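PDB 2DJW: probable transcriptional regulator, AsnC family, which is a stand-alone RAM-domain protein of unknown function that may act in transcriptional regulation and bind an effector, as its AsnC-family relatives do. Local coordinates for the interface of chains A and B. Numbering follows the deposited sequence. Chains: chain A/B, probable transcriptional regulator, AsnC family.

The interface of chains A and B. Residues chain A 16, 20, 23-24; chain B 76, 78-79.
The amide oxygen OE1 of A:Gln16 is the best-held polar atom here, gripped by one hydrogen bond from B:Arg76, whose NH1 sits a short 2.4 Å from that OE1. NH1 approaches within the plane of the amide, along one of the oxygen's lone pairs, at a C=O...N angle of 119°, and the oxygen is close to the guanidinium plane in turn. The amide and guanidinium planes are nonetheless crossed, 78° apart. Both side chains are stretched out and cross at about a right angle, their polar tips meeting: A:Gln16 has CG beside its backbone N, while B:Arg76 has CG anti to N (chi1 -178°) and runs extended to NE. The other guanidinium nitrogen, NH2, makes a loose salt bridge to the carboxylate OE2 of A:Glu20 at 3.8 Å, so one arginine spans two residues a helical turn apart. B:Tyr78 of the same chain sets the edge carbon CE1 over one guanidinium face, offset toward the rim, which would restrict tilting of the arginine. The ring also meets the helix: CD1 touches the aliphatic CG of A:Glu20 at 3.8 Å, and CE1 lies 3.9 Å from CA of A:Gln16. An alanine in place of A:Gln16 would remove the amide acceptor and the CG near the tyrosine hydroxyl, and would probably leave B:Arg76 less firmly anchored. Farther along, the methyl CB of A:Ala23 packs against the carbonyl O of B:Tyr78 at 3.2 Å. In the fold, helix 15-22 of chain A and the residue just past it receive the end of strand 66-77 and the following tail of chain B; the two-fold axis repeats this clasp with the chains exchanged.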
# COMPACT_ATOMS: atom_id res chain seq x y z
N GLN A 16 8.33 -7.37 24.40
CA GLN A 16 7.96 -7.64 25.80
C GLN A 16 8.22 -6.45 26.71
O GLN A 16 7.36 -6.05 27.48
CB GLN A 16 8.65 -8.89 26.31
CG GLN A 16 8.12 -10.14 25.69
CD GLN A 16 8.90 -11.37 26.08
OE1 GLN A 16 8.47 -12.13 26.95
NE2 GLN A 16 10.01 -11.62 25.40
N GLU A 20 5.18 -4.65 28.65
CA GLU A 20 5.16 -4.47 30.11
C GLU A 20 5.13 -3.03 30.58
O GLU A 20 4.43 -2.71 31.54
CB GLU A 20 6.36 -5.20 30.74
CG GLU A 20 6.31 -6.69 30.49
CD GLU A 20 7.54 -7.40 30.98
OE1 GLU A 20 8.62 -6.77 31.04
OE2 GLU A 20 7.43 -8.59 31.30
N ALA A 23 1.62 -1.54 29.84
CA ALA A 23 0.75 -2.03 30.91
C ALA A 23 0.82 -1.18 32.19
O ALA A 23 -0.10 -1.23 33.00
CB ALA A 23 1.08 -3.49 31.22
N GLU A 24 1.90 -0.42 32.38
CA GLU A 24 2.07 0.41 33.59
C GLU A 24 1.30 1.72 33.58
O GLU A 24 0.84 2.18 34.64
CB GLU A 24 3.55 0.67 33.91
CG GLU A 24 4.35 -0.53 34.48
CD GLU A 24 3.47 -1.68 35.01
OE1 GLU A 24 2.52 -1.43 35.80
OE2 GLU A 24 3.73 -2.85 34.64
N ARG B 76 -0.70 -13.19 24.01
CA ARG B 76 -0.18 -12.89 25.33
C ARG B 76 -0.64 -11.56 25.90
O ARG B 76 -0.54 -10.52 25.24
CB ARG B 76 1.35 -12.94 25.32
CG ARG B 76 1.91 -12.67 26.69
CD ARG B 76 3.37 -12.44 26.62
NE ARG B 76 3.87 -11.88 27.88
CZ ARG B 76 5.16 -11.82 28.18
NH1 ARG B 76 6.06 -12.28 27.32
NH2 ARG B 76 5.53 -11.28 29.34
N TYR B 78 -0.18 -8.60 28.99
CA TYR B 78 0.82 -8.01 29.88
C TYR B 78 0.08 -7.36 31.05
O TYR B 78 -0.47 -6.28 30.88
CB TYR B 78 1.72 -7.00 29.15
CG TYR B 78 2.47 -7.58 27.97
CD1 TYR B 78 3.74 -8.13 28.14
CD2 TYR B 78 1.90 -7.60 26.70
CE1 TYR B 78 4.42 -8.69 27.07
CE2 TYR B 78 2.58 -8.15 25.62
CZ TYR B 78 3.85 -8.70 25.82
OH TYR B 78 4.54 -9.25 24.76
N PRO B 79 0.05 -8.01 32.23
CA PRO B 79 -0.71 -7.47 33.37
C PRO B 79 -0.01 -6.32 34.10
O PRO B 79 1.06 -5.86 33.67
CB PRO B 79 -0.80 -8.68 34.31
CG PRO B 79 0.48 -9.41 34.07
CD PRO B 79 0.71 -9.29 32.57